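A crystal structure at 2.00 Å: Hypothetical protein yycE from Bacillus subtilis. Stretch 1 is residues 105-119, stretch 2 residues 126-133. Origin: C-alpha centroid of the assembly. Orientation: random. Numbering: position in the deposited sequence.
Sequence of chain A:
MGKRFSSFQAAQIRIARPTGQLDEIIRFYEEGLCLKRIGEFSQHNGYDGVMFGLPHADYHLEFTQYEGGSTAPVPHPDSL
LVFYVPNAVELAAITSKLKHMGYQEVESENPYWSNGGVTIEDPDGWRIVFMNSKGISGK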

# COMPACT_ATOMS: atom_id res chain seq x y z
N GLU A 105 -13.75 -10.57 11.22
CA GLU A 105 -13.57 -9.21 11.69
C GLU A 105 -12.62 -9.44 12.86
O GLU A 105 -12.82 -10.36 13.66
CB GLU A 105 -14.87 -8.59 12.20
CG GLU A 105 -14.68 -7.11 12.56
CD GLU A 105 -15.85 -6.51 13.32
OE1 GLU A 105 -17.02 -6.77 12.95
OE2 GLU A 105 -15.60 -5.75 14.28
N VAL A 106 -11.58 -8.62 12.96
CA VAL A 106 -10.63 -8.79 14.05
C VAL A 106 -10.52 -7.53 14.90
O VAL A 106 -10.95 -6.45 14.50
CB VAL A 106 -9.23 -9.19 13.53
CG1 VAL A 106 -9.31 -10.55 12.84
CG2 VAL A 106 -8.70 -8.15 12.56
N GLU A 107 -9.94 -7.70 16.08
CA GLU A 107 -9.74 -6.61 17.01
C GLU A 107 -8.44 -5.91 16.64
O GLU A 107 -7.36 -6.50 16.71
CB GLU A 107 -9.65 -7.16 18.43
CG GLU A 107 -10.21 -6.22 19.47
CD GLU A 107 -11.68 -5.97 19.25
OE1 GLU A 107 -12.51 -6.85 19.61
OE2 GLU A 107 -12.01 -4.89 18.70
N SER A 108 -8.54 -4.65 16.24
CA SER A 108 -7.37 -3.89 15.85
C SER A 108 -6.35 -3.84 16.98
O SER A 108 -6.72 -3.89 18.16
CB SER A 108 -7.77 -2.47 15.45
OG SER A 108 -8.53 -1.85 16.47
N GLU A 109 -5.08 -3.75 16.61
CA GLU A 109 -4.01 -3.68 17.60
C GLU A 109 -4.17 -2.39 18.38
O GLU A 109 -4.24 -2.38 19.61
CB GLU A 109 -2.65 -3.70 16.92
CG GLU A 109 -2.16 -5.09 16.60
CD GLU A 109 -1.87 -5.90 17.85
OE1 GLU A 109 -0.87 -5.59 18.54
OE2 GLU A 109 -2.64 -6.84 18.14
N ASN A 110 -4.23 -1.29 17.63
CA ASN A 110 -4.40 0.04 18.20
C ASN A 110 -5.88 0.23 18.51
O ASN A 110 -6.71 0.23 17.59
CB ASN A 110 -3.94 1.09 17.20
CG ASN A 110 -3.63 2.42 17.85
OD1 ASN A 110 -4.37 2.89 18.72
ND2 ASN A 110 -2.54 3.04 17.43
N PRO A 111 -6.24 0.39 19.79
CA PRO A 111 -7.64 0.58 20.17
C PRO A 111 -8.27 1.76 19.44
O PRO A 111 -9.49 1.94 19.42
CB PRO A 111 -7.56 0.79 21.68
CG PRO A 111 -6.23 1.45 21.85
CD PRO A 111 -5.35 0.63 20.94
N TYR A 112 -7.41 2.57 18.83
CA TYR A 112 -7.82 3.75 18.07
C TYR A 112 -8.74 3.37 16.91
O TYR A 112 -9.84 3.91 16.78
CB TYR A 112 -6.59 4.49 17.53
CG TYR A 112 -6.94 5.57 16.54
CD1 TYR A 112 -7.48 6.78 16.96
CD2 TYR A 112 -6.76 5.36 15.17
CE1 TYR A 112 -7.85 7.76 16.04
CE2 TYR A 112 -7.13 6.33 14.25
CZ TYR A 112 -7.68 7.53 14.68
OH TYR A 112 -8.05 8.48 13.76
N TRP A 113 -8.28 2.45 16.07
CA TRP A 113 -9.08 2.02 14.92
C TRP A 113 -10.34 1.29 15.37
O TRP A 113 -11.23 1.00 14.57
CB TRP A 113 -8.25 1.12 14.01
CG TRP A 113 -7.05 1.79 13.46
CD1 TRP A 113 -5.76 1.63 13.87
CD2 TRP A 113 -7.02 2.78 12.42
NE1 TRP A 113 -4.92 2.45 13.15
CE2 TRP A 113 -5.67 3.17 12.25
CE3 TRP A 113 -8.00 3.38 11.62
CZ2 TRP A 113 -5.28 4.13 11.31
CZ3 TRP A 113 -7.61 4.33 10.68
CH2 TRP A 113 -6.26 4.70 10.54
N SER A 114 -10.40 1.01 16.67
CA SER A 114 -11.54 0.33 17.25
C SER A 114 -12.66 1.33 17.51
O SER A 114 -13.83 0.96 17.63
CB SER A 114 -11.13 -0.35 18.55
OG SER A 114 -12.22 -1.05 19.10
N ASN A 115 -12.29 2.61 17.60
CA ASN A 115 -13.26 3.67 17.82
C ASN A 115 -13.85 4.11 16.48
O ASN A 115 -13.28 4.97 15.81
CB ASN A 115 -12.62 4.90 18.50
CG ASN A 115 -12.35 4.68 19.98
OD1 ASN A 115 -13.11 3.98 20.67
ND2 ASN A 115 -11.29 5.31 20.49
N GLY A 116 -14.97 3.53 16.11
CA GLY A 116 -15.60 3.90 14.85
C GLY A 116 -14.96 3.29 13.63
O GLY A 116 -15.05 3.85 12.53
N GLY A 117 -14.30 2.15 13.81
CA GLY A 117 -13.66 1.48 12.70
C GLY A 117 -13.85 -0.02 12.77
O GLY A 117 -13.99 -0.58 13.87
N VAL A 118 -13.88 -0.68 11.61
CA VAL A 118 -14.04 -2.13 11.54
C VAL A 118 -12.88 -2.72 10.74
O VAL A 118 -12.61 -2.28 9.62
CB VAL A 118 -15.36 -2.53 10.84
CG1 VAL A 118 -15.43 -4.05 10.68
CG2 VAL A 118 -16.55 -2.02 11.63
N THR A 119 -12.20 -3.71 11.31
CA THR A 119 -11.07 -4.35 10.65
C THR A 119 -11.42 -5.77 10.22
O THR A 119 -11.83 -6.60 11.03
CB THR A 119 -9.84 -4.41 11.57
OG1 THR A 119 -9.50 -3.08 11.99
CG2 THR A 119 -8.65 -5.02 10.84
N TRP A 126 -3.91 -9.50 5.62
CA TRP A 126 -3.68 -8.07 5.54
C TRP A 126 -4.90 -7.46 6.25
O TRP A 126 -6.02 -7.93 6.05
CB TRP A 126 -3.61 -7.61 4.08
CG TRP A 126 -2.99 -6.25 3.91
CD1 TRP A 126 -2.21 -5.57 4.82
CD2 TRP A 126 -3.04 -5.41 2.74
NE1 TRP A 126 -1.79 -4.38 4.29
CE2 TRP A 126 -2.28 -4.25 3.02
CE3 TRP A 126 -3.66 -5.54 1.49
CZ2 TRP A 126 -2.12 -3.23 2.08
CZ3 TRP A 126 -3.49 -4.52 0.56
CH2 TRP A 126 -2.73 -3.38 0.86
N ARG A 127 -4.67 -6.45 7.09
CA ARG A 127 -5.75 -5.81 7.83
C ARG A 127 -6.45 -4.72 7.01
O ARG A 127 -5.89 -3.66 6.74
CB ARG A 127 -5.21 -5.20 9.14
CG ARG A 127 -4.63 -6.19 10.15
CD ARG A 127 -5.71 -7.07 10.75
NE ARG A 127 -5.19 -8.11 11.63
CZ ARG A 127 -5.04 -8.00 12.95
NH1 ARG A 127 -5.37 -6.87 13.58
NH2 ARG A 127 -4.60 -9.02 13.66
N ILE A 128 -7.68 -5.00 6.61
CA ILE A 128 -8.46 -4.04 5.83
C ILE A 128 -9.37 -3.29 6.81
O ILE A 128 -10.30 -3.85 7.40
CB ILE A 128 -9.31 -4.75 4.74
CG1 ILE A 128 -8.46 -5.79 4.00
CG2 ILE A 128 -9.85 -3.73 3.74
CD1 ILE A 128 -7.18 -5.23 3.40
N VAL A 129 -9.09 -2.00 6.99
CA VAL A 129 -9.86 -1.19 7.91
C VAL A 129 -10.83 -0.24 7.23
O VAL A 129 -10.53 0.38 6.21
CB VAL A 129 -8.91 -0.37 8.83
CG1 VAL A 129 -9.70 0.32 9.95
CG2 VAL A 129 -7.85 -1.28 9.41
N PHE A 130 -12.02 -0.14 7.80
CA PHE A 130 -13.06 0.75 7.31
C PHE A 130 -13.32 1.72 8.47
O PHE A 130 -13.93 1.35 9.48
CB PHE A 130 -14.30 -0.06 6.94
CG PHE A 130 -14.04 -1.07 5.86
CD1 PHE A 130 -14.19 -0.72 4.52
CD2 PHE A 130 -13.59 -2.34 6.17
CE1 PHE A 130 -13.89 -1.63 3.50
CE2 PHE A 130 -13.28 -3.26 5.17
CZ PHE A 130 -13.44 -2.91 3.83
N MET A 131 -12.82 2.94 8.33
CA MET A 131 -12.97 3.96 9.37
C MET A 131 -14.07 4.96 9.03
O MET A 131 -14.11 5.53 7.93
CB MET A 131 -11.63 4.68 9.58
CG MET A 131 -11.60 5.72 10.71
SD MET A 131 -12.09 5.13 12.35
CE MET A 131 -10.90 3.86 12.63
N ASN A 132 -14.97 5.17 9.98
CA ASN A 132 -16.08 6.09 9.79
C ASN A 132 -15.64 7.53 9.96
O ASN A 132 -15.96 8.16 10.97
CB ASN A 132 -17.21 5.79 10.78
CG ASN A 132 -18.50 6.49 10.42
OD1 ASN A 132 -19.37 6.69 11.27
ND2 ASN A 132 -18.65 6.86 9.15
N SER A 133 -14.89 8.05 9.00
CA SER A 133 -14.45 9.43 9.07
C SER A 133 -14.05 9.90 7.68
O SER A 133 -14.26 9.20 6.70
CB SER A 133 -13.28 9.59 10.05
OG SER A 133 -12.08 9.02 9.55
O HOH W 1 -5.13 -4.13 13.36

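How does the start of stretch 2 reach stretch 1? Trp126 stays out of reach, so the contact begins with Arg127, whose CA-to-CB bond points sideways but whose side chain ends nearer. Its aliphatic part packs on Thr119, with Arg127 CD 3.6 Å from Thr119 CG2, and Val106 CG2 lies over one face of the guanidinium, 3.6 Å from Arg127 NE. Arginine suits this place because methylenes and a flat guanidinium face can cover apolar groups while the NH groups remain available to polar partners. A water joins the stretches here: its oxygen accepts from Glu109 N at 3.3 Å and, weakly, from Arg127 NH1 at 2.8 Å.

What do Ile128 and Val129 contribute to the sheet? The end of the Ile128 side chain leads away from stretch 1, so its backbone makes the contact: Ile128 O receives a CA-H...O contact from Thr119 CA at 3.4 Å. Val129 pairs with Thr119 in a non-hydrogen-bonded antiparallel bridge, their CA atoms 4.4 Å apart. Both side chains lie on the same face, where Val129 CG2 is 3.6 Å from Thr119 OG1 and Val129 CG1 is 3.9 Å from Trp113 CE3. These beta-branched residues suit extended strands, and the buried valine gives the tryptophan an apolar neighbour.

Where do the strands exchange a pair of hydrogen bonds? At Phe130 and Val118, two hydrogen bonds close the pair: Phe130 N donates to Val118 O and Val118 N donates to Phe130 O, each at 2.9 Å. Their side chains occupy the face opposite that of Thr119 and Val129, with Phe130 buried and Val118 partly exposed. Phe130 O also meets Gly117 CA in a CA-H...O contact at 3.2 Å.

Why does Met131 face two glycines, and how does the contact end? Met131 has the largest area covered by the other stretch, 93 Å². Its side chain, t at chi1 and p at chi2 and chi3, brings Met131 CE to 3.1 Å from Trp113 CE3, at the edge of the indole ring, and to 3.6 Å from Gly117 CA. A CB on Gly117 would clash with Met131 CE and with Trp113 O, so the bare backbone leaves room for this packing. Gly116 has a positive phi, which itself favours glycine; Gly116 O lies 3.2 Å from Met131 SD. Gly116 O also accepts from Asn132 N at 2.9 Å, with an angle of 170° at the hydrogen, extending the backbone hydrogen bonding one residue beyond strand 127-131. The end of the Asn132 side chain leads away, and Ser133 makes no contact.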